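Local coordinates for protein Sec-alkylsulfatase (Pseudomonas sp., PDB 4AXH) that catalyses the zinc-dependent, enantioselective hydrolysis of (R)-secondary-alkyl sulfates with inversion of configuration, giving (S)-alcohols and sulfate, at residues Leu609-Pro612 with Thr613-Ile617; Pro625-Lys629 with Gln630-Lys634; Asp638-Lys641 with Leu642-Phe646. All blocks are in the same frame, centred on the assembly; numbering follows the deposited sequence.

Contact 1 (Leu609-Pro612 with Thr613-Ile617)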
# COMPACT_ATOMS: atom_id res chain seq x y z
N LEU A 609 -3.94 -30.96 -22.03
CA LEU A 609 -2.88 -31.53 -21.18
C LEU A 609 -3.40 -31.67 -19.77
O LEU A 609 -4.55 -31.32 -19.51
CB LEU A 609 -1.61 -30.62 -21.18
CG LEU A 609 -1.63 -29.27 -20.42
CD1 LEU A 609 -0.27 -28.62 -20.44
CD2 LEU A 609 -2.62 -28.27 -21.01
N THR A 610 -2.55 -32.16 -18.87
CA THR A 610 -2.89 -32.30 -17.45
C THR A 610 -1.98 -31.38 -16.62
O THR A 610 -0.92 -30.98 -17.12
CB THR A 610 -2.77 -33.78 -17.00
OG1 THR A 610 -1.40 -34.17 -16.92
CG2 THR A 610 -3.55 -34.73 -17.88
N LYS A 611 -2.38 -31.06 -15.36
CA LYS A 611 -1.54 -30.24 -14.47
C LYS A 611 -0.16 -30.90 -14.25
O LYS A 611 0.83 -30.21 -14.48
CB LYS A 611 -2.24 -29.92 -13.13
CG LYS A 611 -1.54 -28.81 -12.33
CD LYS A 611 -1.37 -29.19 -10.85
CE LYS A 611 -0.55 -28.19 -10.06
NZ LYS A 611 -0.53 -28.51 -8.61
N PRO A 612 -0.04 -32.23 -13.91
CA PRO A 612 1.30 -32.82 -13.77
C PRO A 612 2.21 -32.66 -15.00
O PRO A 612 3.40 -32.43 -14.82
CB PRO A 612 1.04 -34.28 -13.38
CG PRO A 612 -0.39 -34.54 -13.68
CD PRO A 612 -1.10 -33.23 -13.60
N THR A 613 1.64 -32.70 -16.24
CA THR A 613 2.41 -32.48 -17.47
C THR A 613 2.78 -31.01 -17.61
O THR A 613 3.94 -30.72 -17.92
CB THR A 613 1.76 -33.09 -18.74
OG1 THR A 613 0.66 -32.29 -19.18
CG2 THR A 613 1.37 -34.56 -18.59
N LEU A 614 1.84 -30.08 -17.32
CA LEU A 614 2.09 -28.62 -17.35
C LEU A 614 3.24 -28.31 -16.40
O LEU A 614 4.13 -27.56 -16.77
CB LEU A 614 0.84 -27.80 -16.94
CG LEU A 614 1.00 -26.26 -16.90
CD1 LEU A 614 0.78 -25.62 -18.27
CD2 LEU A 614 0.06 -25.64 -15.88
N ASP A 615 3.22 -28.94 -15.21
CA ASP A 615 4.22 -28.81 -14.16
C ASP A 615 5.60 -29.21 -14.67
O ASP A 615 6.56 -28.49 -14.40
CB ASP A 615 3.84 -29.65 -12.91
CG ASP A 615 2.67 -29.12 -12.09
OD1 ASP A 615 2.62 -27.88 -11.84
OD2 ASP A 615 1.85 -29.95 -11.63
N GLN A 616 5.69 -30.33 -15.43
CA GLN A 616 6.93 -30.83 -16.03
C GLN A 616 7.52 -29.85 -17.03
O GLN A 616 8.74 -29.67 -17.05
CB GLN A 616 6.71 -32.20 -16.67
CG GLN A 616 6.76 -33.35 -15.68
CD GLN A 616 6.59 -34.65 -16.41
OE1 GLN A 616 7.55 -35.19 -16.98
NE2 GLN A 616 5.37 -35.16 -16.44
N ILE A 617 6.67 -29.20 -17.86
CA ILE A 617 7.08 -28.19 -18.85
C ILE A 617 7.50 -26.91 -18.12
O ILE A 617 8.47 -26.27 -18.53
CB ILE A 617 5.99 -27.93 -19.93
CG1 ILE A 617 5.63 -29.22 -20.68
CG2 ILE A 617 6.41 -26.84 -20.94
CD1 ILE A 617 4.17 -29.33 -21.02
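Leu609, the last residue of strand 605-609, rests its CB on the hydroxyl of Thr613 and its CD1 on Leu614, at a strand-to-helix turn where Thr610 serves as N-cap of helix 611-618. The CD1 methyl of Leu609 lies 3.8 Å from Leu614 CB and as near to Leu614 CD1, the two leucine side chains slanting across one another; both also pack on Trp574 and Phe576 of the neighbouring strand 570-576, so the first turn of the helix is joined to the sheet by apolar contact.

Thr610 follows with two polar groups turned to the helix. Its OG1 sits between its own backbone N and carbonyl carbon (chi1 72°), from where it accepts a weak capping bond from Thr613 N at 3.4 Å. Its carbonyl is gripped twice: Leu614 N donates to Thr610 O in the carbonyl plane at 2.9 Å, while Thr613 OG1 donates to the same oxygen from a direction tilted 21° out of that plane. The two threonine side chains cross at about a right angle, Thr613 CG2 meeting Thr610 OG1.

Lys611 opens the helix proper, its backbone N bonded to Asp578 OD1. Its carbonyl takes the straight bond from Asp615 N, and its aliphatic chain, bent at chi2, passes the Asp615 carboxylate with CE 3.4 Å from OD2. The ammonium group goes on to Arg545 O, its hydrogen-bond partner; Lys611 NZ stays 4.1 Å from Asp615 OD2, beyond a salt bridge, so any attraction between the two charges is probably weaker.

Pro612, second residue of the helix, accepts at its carbonyl O from Gln616 N at 3.2 Å; the same oxygen lies 3.4 Å from Asp615 CB.

Contact 2 (Pro625-Lys629 with Gln630-Lys634)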
# COMPACT_ATOMS: atom_id res chain seq x y z
N PRO A 625 8.14 -29.76 -27.96
CA PRO A 625 7.94 -30.77 -29.02
C PRO A 625 8.05 -32.23 -28.57
O PRO A 625 7.35 -33.09 -29.12
CB PRO A 625 8.97 -30.39 -30.09
CG PRO A 625 9.99 -29.61 -29.37
CD PRO A 625 9.29 -28.89 -28.26
N THR A 626 8.86 -32.50 -27.52
CA THR A 626 9.03 -33.81 -26.88
C THR A 626 7.67 -34.27 -26.32
O THR A 626 7.30 -35.44 -26.49
CB THR A 626 10.11 -33.71 -25.79
OG1 THR A 626 11.35 -33.32 -26.39
CG2 THR A 626 10.29 -35.00 -24.99
N ALA A 627 6.92 -33.34 -25.70
CA ALA A 627 5.60 -33.55 -25.12
C ALA A 627 4.55 -33.77 -26.20
O ALA A 627 3.68 -34.63 -26.01
CB ALA A 627 5.20 -32.36 -24.26
N ILE A 628 4.62 -33.00 -27.32
CA ILE A 628 3.73 -33.11 -28.48
C ILE A 628 3.81 -34.52 -29.05
O ILE A 628 2.77 -35.16 -29.23
CB ILE A 628 4.03 -32.05 -29.60
CG1 ILE A 628 4.07 -30.59 -29.08
CG2 ILE A 628 3.09 -32.20 -30.80
CD1 ILE A 628 2.84 -30.04 -28.45
N LYS A 629 5.04 -35.00 -29.31
CA LYS A 629 5.28 -36.34 -29.86
C LYS A 629 4.86 -37.45 -28.90
O LYS A 629 4.14 -38.36 -29.31
CB LYS A 629 6.70 -36.51 -30.45
CG LYS A 629 7.85 -36.57 -29.46
CD LYS A 629 9.16 -36.91 -30.15
CE LYS A 629 10.27 -37.23 -29.17
NZ LYS A 629 10.38 -38.68 -28.89
N GLN A 630 5.19 -37.31 -27.60
CA GLN A 630 4.81 -38.22 -26.50
C GLN A 630 3.28 -38.48 -26.44
O GLN A 630 2.85 -39.56 -26.06
CB GLN A 630 5.27 -37.60 -25.17
CG GLN A 630 5.14 -38.51 -23.96
CD GLN A 630 6.44 -39.20 -23.63
OE1 GLN A 630 7.52 -38.61 -23.69
NE2 GLN A 630 6.34 -40.46 -23.22
N GLY A 631 2.50 -37.45 -26.78
CA GLY A 631 1.04 -37.49 -26.73
C GLY A 631 0.44 -36.77 -25.53
O GLY A 631 -0.78 -36.56 -25.49
N THR A 632 1.31 -36.38 -24.56
CA THR A 632 0.96 -35.66 -23.31
C THR A 632 0.44 -34.24 -23.55
O THR A 632 -0.15 -33.64 -22.64
CB THR A 632 2.12 -35.69 -22.31
OG1 THR A 632 3.34 -35.34 -22.95
CG2 THR A 632 2.24 -37.02 -21.61
N VAL A 633 0.68 -33.69 -24.74
CA VAL A 633 0.20 -32.38 -25.16
C VAL A 633 -0.45 -32.52 -26.55
O VAL A 633 0.25 -32.63 -27.56
CB VAL A 633 1.27 -31.25 -25.12
CG1 VAL A 633 0.70 -29.93 -25.63
CG2 VAL A 633 1.83 -31.07 -23.71
N LYS A 634 -1.78 -32.54 -26.59
CA LYS A 634 -2.53 -32.63 -27.84
C LYS A 634 -2.96 -31.23 -28.27
O LYS A 634 -3.41 -30.44 -27.42
CB LYS A 634 -3.73 -33.59 -27.72
CG LYS A 634 -3.33 -35.05 -27.54
CD LYS A 634 -4.49 -35.98 -27.77
CE LYS A 634 -4.17 -37.39 -27.31
NZ LYS A 634 -4.91 -38.41 -28.09
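Val633 spreads its two methyls over the end of helix 624-630, one for each of two helix residues. CG2 meets Ala627 CB at 3.7 Å, while CG1, placed anti to the backbone N (chi1 178°), meets Ile628 CD1 at 3.5 Å, the isoleucine and valine chains running at a slant to each other. The backbone of Ile628 carries its CB away from this side, and it is the outer end of the chain that turns back to the valine. Thr632 reaches in beside them, its OG1 donating to Ala627 O at 3.2 Å, tilted 19° from the carbonyl plane, and touching Ala627 CB as well.

Between these residues Gly631 ends the helix as a glycine C-cap, with a phi of 103°, a positive value that glycine, without a side chain, adopts readily. Its N makes weak bonds to Ala627 O and Ile628 O, and Val633 N adds another weak bond to Ala627 O. Thr632 also touches Thr613, and Val633 touches Ile617, both of helix 611-618.

The last turn thus ends with one carbonyl, that of Ala627, drawing on a hydroxyl and weak backbone donors, its polarity met beside the apolar contacts of Val633.

Contact 3 (Asp638-Lys641 with Leu642-Phe646)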
# COMPACT_ATOMS: atom_id res chain seq x y z
N ASP A 638 -3.97 -23.94 -34.96
CA ASP A 638 -2.62 -23.51 -35.33
C ASP A 638 -1.56 -23.87 -34.27
O ASP A 638 -1.11 -23.00 -33.52
CB ASP A 638 -2.63 -22.00 -35.67
CG ASP A 638 -1.53 -21.52 -36.60
OD1 ASP A 638 -0.48 -22.21 -36.70
OD2 ASP A 638 -1.70 -20.42 -37.20
N GLY A 639 -1.14 -25.14 -34.26
CA GLY A 639 -0.14 -25.68 -33.34
C GLY A 639 1.16 -24.90 -33.26
O GLY A 639 1.84 -24.93 -32.22
N LYS A 640 1.50 -24.19 -34.34
CA LYS A 640 2.70 -23.35 -34.47
C LYS A 640 2.72 -22.22 -33.40
O LYS A 640 3.79 -21.85 -32.92
CB LYS A 640 2.75 -22.78 -35.91
CG LYS A 640 3.73 -21.61 -36.18
CD LYS A 640 3.36 -20.81 -37.45
CE LYS A 640 2.50 -19.59 -37.17
NZ LYS A 640 3.28 -18.45 -36.60
N LYS A 641 1.52 -21.70 -33.03
CA LYS A 641 1.35 -20.59 -32.09
C LYS A 641 1.78 -20.86 -30.65
O LYS A 641 2.06 -19.91 -29.93
CB LYS A 641 -0.07 -20.00 -32.15
CG LYS A 641 -0.54 -19.52 -33.52
CD LYS A 641 -0.33 -18.02 -33.72
CE LYS A 641 -0.68 -17.59 -35.12
NZ LYS A 641 -0.29 -16.17 -35.36
N LEU A 642 1.86 -22.14 -30.22
CA LEU A 642 2.28 -22.45 -28.86
C LEU A 642 3.76 -22.20 -28.70
O LEU A 642 4.15 -21.45 -27.79
CB LEU A 642 1.91 -23.88 -28.42
CG LEU A 642 2.07 -24.17 -26.93
CD1 LEU A 642 1.20 -23.24 -26.09
CD2 LEU A 642 1.69 -25.60 -26.61
N GLY A 643 4.56 -22.78 -29.59
CA GLY A 643 6.01 -22.61 -29.60
C GLY A 643 6.41 -21.16 -29.75
O GLY A 643 7.40 -20.71 -29.14
N GLU A 644 5.62 -20.42 -30.57
CA GLU A 644 5.73 -18.99 -30.84
C GLU A 644 5.54 -18.24 -29.52
O GLU A 644 6.40 -17.43 -29.14
CB GLU A 644 4.64 -18.57 -31.87
CG GLU A 644 4.69 -17.12 -32.32
CD GLU A 644 3.65 -16.67 -33.34
OE1 GLU A 644 2.98 -17.54 -33.94
OE2 GLU A 644 3.53 -15.44 -33.55
N PHE A 645 4.44 -18.56 -28.80
CA PHE A 645 4.11 -17.95 -27.52
C PHE A 645 5.24 -18.13 -26.49
O PHE A 645 5.67 -17.15 -25.90
CB PHE A 645 2.75 -18.46 -27.00
CG PHE A 645 2.47 -18.18 -25.55
CD1 PHE A 645 2.43 -16.87 -25.08
CD2 PHE A 645 2.25 -19.21 -24.66
CE1 PHE A 645 2.20 -16.60 -23.73
CE2 PHE A 645 2.01 -18.95 -23.31
CZ PHE A 645 1.99 -17.65 -22.85
N PHE A 646 5.75 -19.36 -26.35
CA PHE A 646 6.83 -19.71 -25.43
C PHE A 646 8.18 -19.05 -25.76
O PHE A 646 9.03 -18.92 -24.87
CB PHE A 646 6.96 -21.24 -25.32
CG PHE A 646 5.93 -21.84 -24.40
CD1 PHE A 646 4.61 -21.99 -24.81
CD2 PHE A 646 6.26 -22.19 -23.10
CE1 PHE A 646 3.64 -22.50 -23.94
CE2 PHE A 646 5.29 -22.72 -22.24
CZ PHE A 646 3.99 -22.86 -22.66
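With CG anti to the backbone N (chi1 -177°) and the rest of its chain extended, Glu644 reaches back along its helix to two lysines. Lys640 bends at chi3 and chi4, which turns its ammonium group to the carboxylate: NZ lies 2.8 Å from Glu644 OE1 in a hydrogen-bonded salt bridge, approaching from above the carboxylate plane, 49° out of it. This close partner would probably stabilise the negative charge of Glu644. Lys641 carries CG beside its backbone N, anti to the carbonyl carbon (chi1 -56°), bends at chi2 and runs alongside Glu644 in the same direction, laying its CD 3.4 Å from OE1 and bringing NZ to 3.8 Å from that oxygen, a long salt bridge.

Together the three form a salt-bridge network on helix 640-646 of the C-terminal domain, whose first turn carries weak bonds from Leu642 N to Gly639 O and from Glu644 N to Lys640 O. A firmer bond runs from Phe645 N to Lys641 O at 3.0 Å. Leu642 and Phe645 turn instead to the sheet, both packing on Leu572, while Glu644 OE2 bonds to His568 ND1.

Contacts 1, 2 and 3 follow one another along the C-terminal region, on helix 611-618, at the end of helix 624-630 and on helix 640-646. The five-stranded sheet links them: strand 605-609 runs into contact 1, and strand 634-637 joins contact 2 to contact 3. Contacts 1 and 2 have centres 11 Å apart and touch directly, Ile617 CD1 lying 4.0 Å from Val633 CG2. Contact 3 lies about 13 Å from contact 2 and 17 Å from contact 1, centre to centre, and Leu642 and Phe646 pack on Leu624 of helix 624-630. All three belong to the packing of the alkyl sulfatase C-terminal domain, away from the zinc site.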